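PDB 3T6O: sulfate transporter/antisigma-factor antagonist STAS, which probably acts as an anti-sigma factor antagonist, a STAS-domain protein of the kind that regulates transcription by binding an anti-sigma factor. Local coordinates for residues A5-T10 / E33-T38; V23-R28 / G57-G62; T38-M43 / I66-R71; G45-K50 / K77-G82; V51-E56 / F84-V89. One frame throughout, in Å; residues are numbered along the deposited sequence. Where two conformers were deposited one is given.

How the interactions relate
All five contacts lie within one STAS domain. Interaction 5 pairs strands 50-54 and 83-87 inside the mixed sheet, centred about 5 Å from the centre of the chain. Interaction 3 packs helix 29-41 against helix 63-76 next to that pair; the centres of interactions 3 and 5 are about 13 Å apart. Interaction 1 ties the same helix 29-41 to the start of strand 8-12, outermost in the sheet of this chain, and shares Thr38 with interaction 3. Interactions 2 and 4 lie on opposite sides of the chain's centre, about 27 Å apart between centres. Along the sequence interaction 1 closes before interactions 3, 4 and 5 open, while interactions 2 to 5 interleave, so helices and sheet are joined through pairings distant in sequence.

Interaction 1: residues A5-T10 / E33-T38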
# COMPACT_ATOMS: atom_id res chain seq x y z
N ALA A 5 -12.15 -4.11 -23.63
CA ALA A 5 -10.90 -3.57 -24.14
C ALA A 5 -9.71 -3.98 -23.25
O ALA A 5 -9.85 -4.22 -22.05
CB ALA A 5 -10.99 -2.06 -24.26
N ASP A 6 -8.53 -4.05 -23.83
CA ASP A 6 -7.35 -4.43 -23.06
C ASP A 6 -6.14 -3.70 -23.63
O ASP A 6 -6.22 -3.14 -24.70
CB ASP A 6 -7.20 -5.95 -23.11
CG ASP A 6 -6.39 -6.52 -21.93
OD1 ASP A 6 -6.00 -5.77 -20.99
OD2 ASP A 6 -6.11 -7.73 -21.99
N ILE A 7 -5.05 -3.65 -22.87
CA ILE A 7 -3.82 -3.13 -23.42
C ILE A 7 -3.43 -4.04 -24.58
O ILE A 7 -3.94 -5.12 -24.68
CB ILE A 7 -2.65 -3.09 -22.40
CG1 ILE A 7 -2.51 -4.42 -21.67
CG2 ILE A 7 -2.81 -1.89 -21.45
CD1 ILE A 7 -1.24 -4.55 -20.86
N ARG A 8 -2.54 -3.58 -25.44
CA ARG A 8 -1.93 -4.49 -26.39
C ARG A 8 -0.46 -4.65 -26.09
O ARG A 8 0.25 -3.73 -25.71
CB ARG A 8 -2.18 -4.11 -27.85
CG ARG A 8 -2.13 -2.66 -28.19
CD ARG A 8 -1.93 -2.48 -29.73
NE ARG A 8 -1.42 -1.15 -30.08
CZ ARG A 8 -0.16 -0.91 -30.41
NH1 ARG A 8 0.24 0.32 -30.71
NH2 ARG A 8 0.69 -1.93 -30.44
N VAL A 9 -0.01 -5.89 -26.16
CA VAL A 9 1.35 -6.24 -25.78
C VAL A 9 2.06 -6.67 -27.06
O VAL A 9 1.62 -7.59 -27.71
CB VAL A 9 1.40 -7.37 -24.73
CG1 VAL A 9 2.83 -7.78 -24.42
CG2 VAL A 9 0.63 -6.96 -23.38
N THR A 10 3.15 -6.00 -27.42
CA THR A 10 3.93 -6.40 -28.62
C THR A 10 5.39 -6.63 -28.22
O THR A 10 5.86 -6.17 -27.17
CB THR A 10 3.84 -5.34 -29.70
OG1 THR A 10 4.08 -4.07 -29.11
CG2 THR A 10 2.44 -5.33 -30.43
N GLU A 33 -8.14 -1.98 -13.27
CA GLU A 33 -8.55 -3.37 -13.00
C GLU A 33 -8.69 -4.15 -14.27
O GLU A 33 -8.42 -5.35 -14.28
CB GLU A 33 -9.90 -3.54 -12.29
CG GLU A 33 -10.28 -5.09 -11.99
CD GLU A 33 -11.13 -5.84 -13.08
OE1 GLU A 33 -11.78 -5.17 -13.92
OE2 GLU A 33 -11.17 -7.11 -13.09
N GLN A 34 -9.15 -3.51 -15.33
CA GLN A 34 -9.37 -4.22 -16.59
C GLN A 34 -8.08 -4.72 -17.18
O GLN A 34 -8.07 -5.75 -17.80
CB GLN A 34 -10.03 -3.33 -17.66
CG GLN A 34 -11.51 -3.07 -17.50
CD GLN A 34 -12.01 -2.12 -18.61
OE1 GLN A 34 -11.89 -2.42 -19.82
NE2 GLN A 34 -12.52 -0.96 -18.21
N ILE A 35 -6.99 -3.99 -17.01
CA ILE A 35 -5.75 -4.27 -17.74
C ILE A 35 -4.69 -4.96 -16.89
O ILE A 35 -3.66 -5.39 -17.42
CB ILE A 35 -5.15 -2.98 -18.34
CG1 ILE A 35 -4.59 -2.05 -17.26
CG2 ILE A 35 -6.18 -2.26 -19.21
CD1 ILE A 35 -3.94 -0.74 -17.81
N ALA A 36 -4.94 -5.07 -15.58
CA ALA A 36 -3.90 -5.48 -14.61
C ALA A 36 -3.35 -6.85 -14.93
O ALA A 36 -2.13 -7.05 -14.95
CB ALA A 36 -4.44 -5.46 -13.18
N SER A 37 -4.27 -7.76 -15.24
CA SER A 37 -3.92 -9.14 -15.52
C SER A 37 -3.03 -9.34 -16.77
O SER A 37 -1.99 -10.01 -16.72
CB SER A 37 -5.22 -9.95 -15.58
OG SER A 37 -4.94 -11.25 -16.01
N THR A 38 -3.41 -8.73 -17.87
CA THR A 38 -2.59 -8.79 -19.08
C THR A 38 -1.25 -8.10 -18.83
O THR A 38 -0.21 -8.61 -19.19
CB THR A 38 -3.38 -8.17 -20.27
OG1 THR A 38 -4.58 -8.92 -20.42
CG2 THR A 38 -2.65 -8.24 -21.59
O HOH W 1 -6.03 -7.78 -18.40
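Residues 5-7 run as an irregular lead-in to the strand that starts at Arg8, and they pass beside helical residues 33-38 with Asp6 CA 5.6 Å from Ile35 CA. The helix is kinked here: the backbone N atoms of Ser37 and Thr38 make no bond to the preceding turn. A water fills part of that break, accepting from Thr38 N at 2.8 Å and donating to Gln34 O, with a longer donation to Asp6 OD1 at 3.3 Å.

Asp6 reaches the same place with CG anti to its backbone N (chi1 -157°). Its carboxylate and the Thr38 hydroxyl meet tip to tip, and Thr38 OG1 donates to the syn lone pair of Asp6 OD2 at a very short 2.5 Å. Thr38 turns its methyl the other way: CG2 is anti to the backbone N and lies 3.8 Å from Ile7 CG1, while Val9 CG2 slides past in the opposite direction. Ile7 crosses Ile35 at about a right angle, Ile7 CG2 to Ile35 CD1 at 4.0 Å, and both isoleucines place CG1 in the crowded position between backbone N and carbonyl carbon. Phe24 and Leu68 also pack against Ile35.

Thr38 thus presents a polar and an apolar branch to one approaching segment. The short bond would probably be strengthened by the negative charge of Asp6; the water stands in for the missing backbone bond between Thr38 N and Gln34 O, while the carboxylate takes the hydroxyl beside it.

Interaction 2: residues V23-R28 / G57-G62; sequences VFQRLR and GVEFFG
The Phe60 ring has Arg28 CD approaching it obliquely, 4.5 Å from CE1, and the guanidinium of Arg26 is turned 44° from the ring plane. Tyr92 of a third subunit meets the Phe60 ring edge-to-face, bonds through its hydroxyl to Arg26 NE and forms a cation-pi pair with Arg28. At the other end of the contact, Val23 CG1 sits over the centre of one face of the Phe24 ring, 4.0 Å above its plane. Arg26 and Phe60 cross at about a right angle, Arg26 CG to Phe60 CB at 4.0 Å.

Arg26 and Phe60 form a bridge of a short, weakly bonded parallel pair of strands, separate from the main sheet of the STAS fold, and each strand runs into a helix. Gln25 O grips the partner segment twice, accepting from Glu59 N at 2.7 Å on an in-plane lone pair and from Phe60 N at 3.1 Å. The return bond, Leu27 N to Phe60 O at 2.8 Å, is almost straight at 173°, although the donor lies above the carbonyl plane. Leu27 turns inward, where CD1 meets Val58 CG1 at 3.8 Å. Beyond it, a water donates to Leu27 O and accepts from Gly62 N.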
# COMPACT_ATOMS: atom_id res chain seq x y z
N VAL A 23 -9.89 3.76 -26.53
CA VAL A 23 -10.88 3.73 -25.44
C VAL A 23 -10.28 4.01 -24.03
O VAL A 23 -11.03 4.30 -23.08
CB VAL A 23 -11.67 2.38 -25.41
CG1 VAL A 23 -10.83 1.27 -24.73
CG2 VAL A 23 -13.03 2.56 -24.71
N PHE A 24 -8.96 3.89 -23.88
CA PHE A 24 -8.28 4.18 -22.60
C PHE A 24 -7.66 5.58 -22.51
O PHE A 24 -6.55 5.72 -22.02
CB PHE A 24 -7.17 3.15 -22.34
CG PHE A 24 -7.65 1.77 -22.09
CD1 PHE A 24 -8.55 1.51 -21.06
CD2 PHE A 24 -7.22 0.72 -22.86
CE1 PHE A 24 -9.00 0.23 -20.83
CE2 PHE A 24 -7.68 -0.56 -22.63
CZ PHE A 24 -8.56 -0.80 -21.62
N GLN A 25 -8.34 6.64 -22.95
CA GLN A 25 -7.84 8.01 -22.82
C GLN A 25 -7.55 8.34 -21.35
O GLN A 25 -6.59 9.01 -21.01
CB GLN A 25 -8.90 8.99 -23.33
CG GLN A 25 -9.11 8.93 -24.84
CD GLN A 25 -9.89 10.11 -25.38
OE1 GLN A 25 -9.34 10.99 -26.05
NE2 GLN A 25 -11.18 10.15 -25.09
N ARG A 26 -8.44 7.89 -20.48
CA ARG A 26 -8.37 8.20 -19.05
C ARG A 26 -8.31 6.93 -18.23
O ARG A 26 -9.26 6.16 -18.22
CB ARG A 26 -9.60 8.98 -18.65
CG ARG A 26 -9.72 10.35 -19.30
CD ARG A 26 -11.21 10.64 -19.61
NE ARG A 26 -11.64 12.03 -19.41
CZ ARG A 26 -11.28 13.06 -20.18
NH1 ARG A 26 -10.41 12.89 -21.19
NH2 ARG A 26 -11.76 14.28 -19.93
N LEU A 27 -7.18 6.71 -17.56
CA LEU A 27 -6.97 5.52 -16.75
C LEU A 27 -7.32 5.77 -15.26
O LEU A 27 -6.52 6.30 -14.49
CB LEU A 27 -5.52 5.04 -16.89
CG LEU A 27 -5.09 4.61 -18.31
CD1 LEU A 27 -3.58 4.50 -18.47
CD2 LEU A 27 -5.78 3.28 -18.69
N ARG A 28 -8.53 5.38 -14.87
CA ARG A 28 -8.93 5.39 -13.48
C ARG A 28 -8.88 3.97 -12.92
O ARG A 28 -8.40 3.02 -13.58
CB ARG A 28 -10.36 5.93 -13.36
CG ARG A 28 -10.62 7.22 -14.12
CD ARG A 28 -10.82 8.35 -13.15
NE ARG A 28 -12.06 9.08 -13.40
CZ ARG A 28 -13.06 9.15 -12.53
NH1 ARG A 28 -14.14 9.85 -12.83
NH2 ARG A 28 -12.98 8.51 -11.36
N GLY A 57 -1.62 8.59 -26.68
CA GLY A 57 -3.09 8.57 -26.68
C GLY A 57 -3.69 8.64 -25.28
O GLY A 57 -4.87 9.00 -25.13
N VAL A 58 -2.91 8.28 -24.25
CA VAL A 58 -3.38 8.33 -22.89
C VAL A 58 -3.35 9.79 -22.43
O VAL A 58 -2.32 10.44 -22.48
CB VAL A 58 -2.52 7.49 -21.94
CG1 VAL A 58 -3.03 7.66 -20.47
CG2 VAL A 58 -2.57 5.95 -22.32
N GLU A 59 -4.48 10.32 -21.98
CA GLU A 59 -4.54 11.73 -21.58
C GLU A 59 -4.56 11.96 -20.06
O GLU A 59 -4.24 13.08 -19.59
CB GLU A 59 -5.74 12.40 -22.25
CG GLU A 59 -5.68 12.32 -23.83
CD GLU A 59 -4.51 13.13 -24.52
OE1 GLU A 59 -4.12 14.24 -24.04
OE2 GLU A 59 -4.01 12.65 -25.60
N PHE A 60 -4.95 10.94 -19.30
CA PHE A 60 -5.01 11.07 -17.85
C PHE A 60 -4.72 9.78 -17.13
O PHE A 60 -5.21 8.69 -17.53
CB PHE A 60 -6.38 11.53 -17.41
CG PHE A 60 -6.51 11.57 -15.92
CD1 PHE A 60 -6.86 10.45 -15.21
CD2 PHE A 60 -6.19 12.73 -15.22
CE1 PHE A 60 -6.93 10.47 -13.82
CE2 PHE A 60 -6.27 12.77 -13.86
CZ PHE A 60 -6.66 11.65 -13.15
N PHE A 61 -3.95 9.90 -16.06
CA PHE A 61 -3.88 8.87 -15.02
C PHE A 61 -3.46 9.46 -13.68
O PHE A 61 -3.10 10.64 -13.60
CB PHE A 61 -2.94 7.73 -15.44
CG PHE A 61 -1.54 8.15 -15.72
CD1 PHE A 61 -0.65 8.37 -14.69
CD2 PHE A 61 -1.09 8.25 -17.01
CE1 PHE A 61 0.65 8.72 -14.94
CE2 PHE A 61 0.21 8.58 -17.28
CZ PHE A 61 1.09 8.82 -16.25
N GLY A 62 -3.60 8.66 -12.62
CA GLY A 62 -3.26 9.05 -11.26
C GLY A 62 -2.70 7.88 -10.47
O GLY A 62 -1.95 7.08 -11.00
O HOH W 2 -5.00 6.18 -12.32

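Interaction 3: residues T38-M43 / I66-R71; sequences TFLAAM and IELLVR
Apolar side chains and one face of a guanidinium make up the meeting of residues 38-43 with residues 66-71, and no hydrogen bond crosses it. Phe39 and Leu68 reach toward each other tip to tip, with Phe39 ring atom CD2 3.6 Å from Leu68 CG. The far end of the ring, CZ, lies 4.0 Å from Leu69 CD2, and the two side chains cross at about a right angle. Leu40 uses both branches: CD2 sits 3.9 Å from Arg71 CB, while CD1 lies over one face of the Arg71 guanidinium, 3.3 Å above its plane and displaced toward the rim.

Torsions set these positions. In both Phe39 (chi1 175°) and Leu68 (chi1 -175°), CG is anti to the backbone N, which sends the two chains into the space between the helices; the bend of Arg71 at chi3 (69°) turns its guanidinium so that one face lies against Leu40 CD1.

Further out, Ile53 of strand 50-54 touches both Phe39 and Leu69, so this helix pair rests on the sheet. Val32 and Ala36 of helix 29-41 pack on Leu68. The strongest polar partner of Arg71 is Glu95 of a fifth subunit.

Because the leucine methyl meets a face and not an N-H edge, its approach leaves the in-plane donor directions of Arg71 to polar partners. The cationic group can therefore serve at once as a flat apolar surface within the chain and as a link between subunits.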
# COMPACT_ATOMS: atom_id res chain seq x y z
N THR A 38 -3.41 -8.73 -17.87
CA THR A 38 -2.59 -8.79 -19.08
C THR A 38 -1.25 -8.10 -18.83
O THR A 38 -0.21 -8.61 -19.19
CB THR A 38 -3.38 -8.17 -20.27
OG1 THR A 38 -4.58 -8.92 -20.42
CG2 THR A 38 -2.65 -8.24 -21.59
N PHE A 39 -1.27 -6.94 -18.17
CA PHE A 39 -0.08 -6.22 -17.89
C PHE A 39 0.93 -7.02 -17.06
O PHE A 39 2.13 -7.15 -17.42
CB PHE A 39 -0.45 -4.92 -17.20
CG PHE A 39 0.72 -4.13 -16.76
CD1 PHE A 39 1.47 -3.42 -17.69
CD2 PHE A 39 1.10 -4.08 -15.43
CE1 PHE A 39 2.58 -2.67 -17.29
CE2 PHE A 39 2.20 -3.33 -15.02
CZ PHE A 39 2.96 -2.64 -15.95
N LEU A 40 0.45 -7.56 -15.94
CA LEU A 40 1.34 -8.28 -15.04
C LEU A 40 1.84 -9.58 -15.69
O LEU A 40 2.99 -9.95 -15.53
CB LEU A 40 0.69 -8.53 -13.66
CG LEU A 40 0.42 -7.29 -12.80
CD1 LEU A 40 -0.25 -7.70 -11.52
CD2 LEU A 40 1.69 -6.54 -12.48
N ALA A 41 1.01 -10.23 -16.49
CA ALA A 41 1.46 -11.47 -17.16
C ALA A 41 2.55 -11.14 -18.20
O ALA A 41 3.42 -11.95 -18.42
CB ALA A 41 0.26 -12.28 -17.80
N ALA A 42 2.53 -9.94 -18.77
CA ALA A 42 3.56 -9.50 -19.72
C ALA A 42 4.92 -9.17 -19.05
O ALA A 42 5.86 -8.82 -19.72
CB ALA A 42 3.08 -8.27 -20.50
N MSE A 43 5.01 -9.27 -17.72
CA MSE A 43 6.25 -8.90 -17.05
C MSE A 43 7.22 -10.07 -16.91
O MSE A 43 8.15 -10.01 -16.11
CB MSE A 43 5.92 -8.36 -15.66
CG MSE A 43 5.16 -7.03 -15.63
SE MSE A 43 6.00 -5.54 -16.48
CE MSE A 43 4.95 -5.46 -18.13
N ILE A 66 -0.36 4.48 -11.54
CA ILE A 66 1.03 4.51 -11.14
C ILE A 66 1.33 3.30 -10.26
O ILE A 66 2.40 2.71 -10.38
CB ILE A 66 1.42 5.81 -10.40
CG1 ILE A 66 1.37 6.99 -11.38
CG2 ILE A 66 2.86 5.71 -9.86
CD1 ILE A 66 1.81 8.31 -10.73
N GLU A 67 0.39 2.96 -9.38
CA GLU A 67 0.50 1.79 -8.55
C GLU A 67 0.64 0.49 -9.38
O GLU A 67 1.49 -0.34 -9.08
CB GLU A 67 -0.73 1.64 -7.65
CG GLU A 67 -0.70 2.51 -6.45
CD GLU A 67 -2.02 2.45 -5.64
OE1 GLU A 67 -2.90 1.57 -5.95
OE2 GLU A 67 -2.12 3.29 -4.72
N LEU A 68 -0.18 0.35 -10.41
CA LEU A 68 0.00 -0.83 -11.31
C LEU A 68 1.39 -0.87 -11.92
O LEU A 68 2.02 -1.91 -11.94
CB LEU A 68 -1.02 -0.84 -12.44
CG LEU A 68 -1.01 -2.09 -13.36
CD1 LEU A 68 -1.17 -3.41 -12.60
CD2 LEU A 68 -2.11 -1.92 -14.39
N LEU A 69 1.85 0.26 -12.45
CA LEU A 69 3.16 0.32 -13.09
C LEU A 69 4.29 -0.13 -12.12
O LEU A 69 5.23 -0.86 -12.51
CB LEU A 69 3.41 1.71 -13.64
CG LEU A 69 2.66 2.26 -14.89
CD1 LEU A 69 3.26 3.59 -15.35
CD2 LEU A 69 2.66 1.31 -16.04
N VAL A 70 4.13 0.24 -10.85
CA VAL A 70 5.10 -0.08 -9.80
C VAL A 70 5.09 -1.59 -9.58
O VAL A 70 6.13 -2.20 -9.39
CB VAL A 70 4.83 0.74 -8.52
CG1 VAL A 70 5.57 0.21 -7.31
CG2 VAL A 70 5.18 2.27 -8.75
N ARG A 71 3.92 -2.21 -9.65
CA ARG A 71 3.83 -3.67 -9.54
C ARG A 71 4.56 -4.36 -10.66
O ARG A 71 5.20 -5.39 -10.45
CB ARG A 71 2.38 -4.16 -9.48
CG ARG A 71 1.61 -3.69 -8.29
CD ARG A 71 0.14 -4.08 -8.39
NE ARG A 71 -0.00 -5.50 -8.25
CZ ARG A 71 -1.09 -6.22 -8.55
NH1 ARG A 71 -2.17 -5.64 -9.06
NH2 ARG A 71 -1.08 -7.54 -8.32

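Interaction 4: residues G45-K50 / K77-G82; sequences GAQPRK and KEDQQG
Chi1 of -60° places CG of Asp79 beside its backbone N, and chi2 near zero (-3°) sets its carboxylate to face residues 45-50. Arg49 answers with a chain bent at chi3 (-82°), which folds the guanidinium back so that NE and NH2 meet the acid side-on.

The result is a bidentate salt bridge, one nitrogen to each oxygen: Arg49 NE donates to Asp79 OD2 at 3.0 Å and Arg49 NH2 to Asp79 OD1 at 3.0 Å. Both bonds use syn lone pairs and both oxygens lie near the guanidinium plane, although the two flat groups are tilted against each other. Asp79 OD2 takes a second bond, the third to the carboxylate, on its anti lone pair, from the backbone N of Arg49 at 3.1 Å, so one acid holds main chain and side chain of the same residue. An alanine at Asp79 would remove all three acceptor bonds and would probably leave the guanidinium and backbone of Arg49 less firmly fixed.

The chain then passes through a type I turn from Asp79 to Gly82, closed by Gly82 N to Asp79 O. At its end Gly82 CA comes within 3.1 Å of Arg49 O, and Pro48, preceded by a cis peptide bond, lays CB 3.6 Å from Gln81 O.

Arg49 NH1 also bonds to Met43 O, beyond the end of helix 29-41. The two loops thus join where helices 29-41 and 63-76 give way to the neighbouring parallel strands 50-54 and 83-87.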
# COMPACT_ATOMS: atom_id res chain seq x y z
N GLY A 45 9.68 -13.35 -18.83
CA GLY A 45 10.65 -13.24 -19.93
C GLY A 45 12.05 -13.52 -19.45
O GLY A 45 12.36 -13.33 -18.29
N ALA A 46 12.89 -14.00 -20.36
CA ALA A 46 14.28 -14.26 -20.04
C ALA A 46 14.95 -12.96 -19.63
O ALA A 46 14.69 -11.91 -20.22
CB ALA A 46 15.02 -14.89 -21.24
N GLN A 47 15.75 -13.05 -18.57
CA GLN A 47 16.73 -12.03 -18.13
C GLN A 47 17.67 -11.63 -19.27
O GLN A 47 18.11 -12.49 -20.02
CB GLN A 47 17.60 -12.61 -16.99
CG GLN A 47 17.13 -12.38 -15.51
CD GLN A 47 15.73 -12.89 -15.17
OE1 GLN A 47 14.77 -12.66 -15.91
NE2 GLN A 47 15.60 -13.52 -14.00
N PRO A 48 17.95 -10.33 -19.45
CA PRO A 48 17.37 -9.14 -18.81
C PRO A 48 16.03 -8.77 -19.47
O PRO A 48 15.92 -8.76 -20.67
CB PRO A 48 18.41 -8.07 -19.14
CG PRO A 48 18.85 -8.43 -20.53
CD PRO A 48 18.78 -9.95 -20.60
N ARG A 49 15.03 -8.46 -18.66
CA ARG A 49 13.74 -8.07 -19.17
C ARG A 49 13.73 -6.58 -19.38
O ARG A 49 14.12 -5.81 -18.49
CB ARG A 49 12.64 -8.41 -18.18
CG ARG A 49 12.28 -9.87 -18.14
CD ARG A 49 11.37 -10.24 -16.94
NE ARG A 49 12.17 -10.41 -15.76
CZ ARG A 49 11.70 -10.78 -14.58
NH1 ARG A 49 10.41 -11.02 -14.40
NH2 ARG A 49 12.56 -10.92 -13.58
N LYS A 50 13.21 -6.18 -20.53
CA LYS A 50 13.11 -4.80 -20.91
C LYS A 50 11.64 -4.55 -21.28
O LYS A 50 11.06 -5.29 -22.11
CB LYS A 50 14.05 -4.55 -22.09
CG LYS A 50 15.52 -4.55 -21.70
CD LYS A 50 16.44 -4.43 -22.88
CE LYS A 50 17.88 -4.32 -22.40
NZ LYS A 50 18.86 -4.07 -23.49
N LYS A 77 12.53 -5.50 -11.78
CA LYS A 77 13.65 -4.67 -11.31
C LYS A 77 14.85 -5.44 -10.77
O LYS A 77 15.94 -4.87 -10.74
CB LYS A 77 13.21 -3.66 -10.26
CG LYS A 77 13.01 -4.23 -8.88
CD LYS A 77 12.61 -3.15 -7.87
CE LYS A 77 12.98 -3.55 -6.44
NZ LYS A 77 14.33 -2.96 -6.08
N GLU A 78 14.73 -6.69 -10.36
CA GLU A 78 15.97 -7.33 -9.88
C GLU A 78 16.92 -7.84 -10.99
O GLU A 78 18.04 -8.27 -10.68
CB GLU A 78 15.70 -8.38 -8.80
CG GLU A 78 15.16 -7.80 -7.46
CD GLU A 78 16.01 -6.65 -6.88
OE1 GLU A 78 17.23 -6.86 -6.61
OE2 GLU A 78 15.45 -5.54 -6.69
N ASP A 79 16.52 -7.77 -12.26
CA ASP A 79 17.44 -8.11 -13.33
C ASP A 79 18.53 -7.03 -13.42
O ASP A 79 18.22 -5.84 -13.50
CB ASP A 79 16.71 -8.18 -14.67
CG ASP A 79 15.61 -9.20 -14.68
OD1 ASP A 79 15.42 -9.93 -13.68
OD2 ASP A 79 14.92 -9.27 -15.71
N GLN A 80 19.79 -7.42 -13.44
CA GLN A 80 20.86 -6.41 -13.45
C GLN A 80 20.80 -5.44 -14.64
O GLN A 80 21.10 -4.24 -14.48
CB GLN A 80 22.26 -7.07 -13.41
CG GLN A 80 22.72 -7.38 -12.01
CD GLN A 80 23.90 -8.35 -12.01
OE1 GLN A 80 25.07 -7.95 -11.90
NE2 GLN A 80 23.60 -9.65 -12.15
N GLN A 81 20.46 -5.95 -15.82
CA GLN A 81 20.32 -5.05 -16.96
C GLN A 81 18.86 -4.90 -17.40
O GLN A 81 18.60 -4.52 -18.52
CB GLN A 81 21.25 -5.45 -18.10
CG GLN A 81 22.73 -5.11 -17.80
CD GLN A 81 23.69 -6.19 -18.26
OE1 GLN A 81 23.41 -7.39 -18.11
NE2 GLN A 81 24.84 -5.78 -18.81
N GLY A 82 17.93 -5.18 -16.50
CA GLY A 82 16.50 -4.94 -16.73
C GLY A 82 16.24 -3.46 -16.98
O GLY A 82 17.08 -2.64 -16.63

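Interaction 5: residues V51-E56 / F84-V89; sequences VLIDLE and FALCSV
Val51 and Phe84 lie side by side, pointing the same way, as do Ile53 and Leu86: these are bridge partners of two adjacent parallel strands in the sheet of the STAS fold, linked through helix 63-76. The strand axes diverge by 24°. Four backbone bonds stitch the pair, from Ala85 N to Val51 O at 2.9 Å through to Leu55 N to Cys87 O, the straightest at 170°.

On the face of Val51, Ile53, Phe84 and Leu86, the tip of the Phe84 ring, CZ, meets Ile53 CG1 obliquely at 3.8 Å, and Ile53 CB presses on Leu86 CD2 at 3.6 Å; Leu69 and Ile76 of helix 63-76 cover this side. On the reverse face Leu52 CD1 packs on Ala85 CB at 3.8 Å, and Cys87 SG, in the crowded position between backbone N and carbonyl carbon, leans on Asp54 CG at 3.7 Å. Lys112 of helix 112-118 touches Leu52, Asp54 and Cys87.

At the last bridge, Asp54 with Cys87, the chain leaves the strand in an Asx turn. An alanine at Asp54 would lose the turn's side-chain acceptor and would probably loosen the exit of the strand. Glu56 N donates to Asp54 OD1 at 3.1 Å from above the carboxylate plane.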
# COMPACT_ATOMS: atom_id res chain seq x y z
N VAL A 51 11.06 -3.52 -20.67
CA VAL A 51 9.66 -3.19 -20.79
C VAL A 51 9.52 -1.69 -21.09
O VAL A 51 10.16 -0.86 -20.45
CB VAL A 51 8.87 -3.61 -19.47
CG1 VAL A 51 7.48 -2.98 -19.47
CG2 VAL A 51 8.77 -5.11 -19.37
N LEU A 52 8.62 -1.34 -22.01
CA LEU A 52 8.38 0.01 -22.40
C LEU A 52 6.92 0.24 -22.30
O LEU A 52 6.15 -0.49 -22.92
CB LEU A 52 8.82 0.21 -23.87
CG LEU A 52 8.58 1.60 -24.48
CD1 LEU A 52 9.34 2.71 -23.64
CD2 LEU A 52 9.00 1.61 -25.98
N ILE A 53 6.50 1.28 -21.58
CA ILE A 53 5.08 1.60 -21.47
C ILE A 53 4.88 2.76 -22.43
O ILE A 53 5.33 3.90 -22.18
CB ILE A 53 4.70 2.05 -20.05
CG1 ILE A 53 5.30 1.09 -19.02
CG2 ILE A 53 3.18 2.21 -19.89
CD1 ILE A 53 4.78 -0.32 -19.11
N ASP A 54 4.21 2.48 -23.53
CA ASP A 54 3.99 3.50 -24.53
C ASP A 54 2.63 4.17 -24.29
O ASP A 54 1.57 3.60 -24.62
CB ASP A 54 4.08 2.88 -25.91
CG ASP A 54 3.81 3.90 -27.05
OD1 ASP A 54 3.53 5.10 -26.80
OD2 ASP A 54 3.92 3.48 -28.21
N LEU A 55 2.71 5.40 -23.80
CA LEU A 55 1.53 6.11 -23.30
C LEU A 55 0.87 6.99 -24.34
O LEU A 55 0.04 7.83 -24.00
CB LEU A 55 1.91 6.87 -22.04
CG LEU A 55 2.04 5.90 -20.83
CD1 LEU A 55 2.77 6.51 -19.62
CD2 LEU A 55 0.65 5.39 -20.30
N GLU A 56 1.18 6.78 -25.63
CA GLU A 56 0.61 7.64 -26.66
C GLU A 56 -0.91 7.49 -26.65
O GLU A 56 -1.43 6.38 -26.63
CB GLU A 56 1.15 7.27 -28.06
CG GLU A 56 0.70 8.28 -29.18
CD GLU A 56 1.42 8.02 -30.51
OE1 GLU A 56 1.80 6.86 -30.80
OE2 GLU A 56 1.60 8.97 -31.30
N PHE A 84 12.81 -0.62 -17.22
CA PHE A 84 11.38 -0.34 -17.22
C PHE A 84 11.29 1.13 -17.61
O PHE A 84 11.72 2.00 -16.83
CB PHE A 84 10.79 -0.57 -15.82
CG PHE A 84 9.28 -0.47 -15.76
CD1 PHE A 84 8.67 0.73 -15.58
CD2 PHE A 84 8.49 -1.61 -15.83
CE1 PHE A 84 7.28 0.85 -15.53
CE2 PHE A 84 7.12 -1.52 -15.79
CZ PHE A 84 6.51 -0.28 -15.64
N ALA A 85 10.80 1.40 -18.82
CA ALA A 85 10.86 2.72 -19.46
C ALA A 85 9.46 3.20 -19.87
O ALA A 85 8.50 2.42 -20.05
CB ALA A 85 11.82 2.69 -20.71
N LEU A 86 9.31 4.50 -20.00
CA LEU A 86 8.09 5.08 -20.55
C LEU A 86 8.41 5.83 -21.84
O LEU A 86 9.58 6.22 -22.08
CB LEU A 86 7.51 6.05 -19.56
CG LEU A 86 7.32 5.65 -18.09
CD1 LEU A 86 6.66 6.83 -17.32
CD2 LEU A 86 6.50 4.41 -17.95
N CYS A 87 7.40 6.03 -22.68
CA CYS A 87 7.52 6.93 -23.82
C CYS A 87 6.18 7.53 -24.18
O CYS A 87 5.15 7.07 -23.73
CB CYS A 87 8.14 6.30 -25.07
SG CYS A 87 7.17 5.00 -25.88
N SER A 88 6.25 8.62 -24.95
CA SER A 88 5.07 9.27 -25.51
C SER A 88 4.09 9.72 -24.43
O SER A 88 2.87 9.61 -24.58
CB SER A 88 4.40 8.37 -26.56
OG SER A 88 5.31 8.27 -27.64
N VAL A 89 4.65 10.27 -23.37
CA VAL A 89 3.86 10.70 -22.19
C VAL A 89 3.38 12.10 -22.49
O VAL A 89 4.20 12.98 -22.80
CB VAL A 89 4.71 10.66 -20.92
CG1 VAL A 89 3.82 10.93 -19.61
CG2 VAL A 89 5.38 9.37 -20.80
O HOH W 3 5.12 6.30 -29.41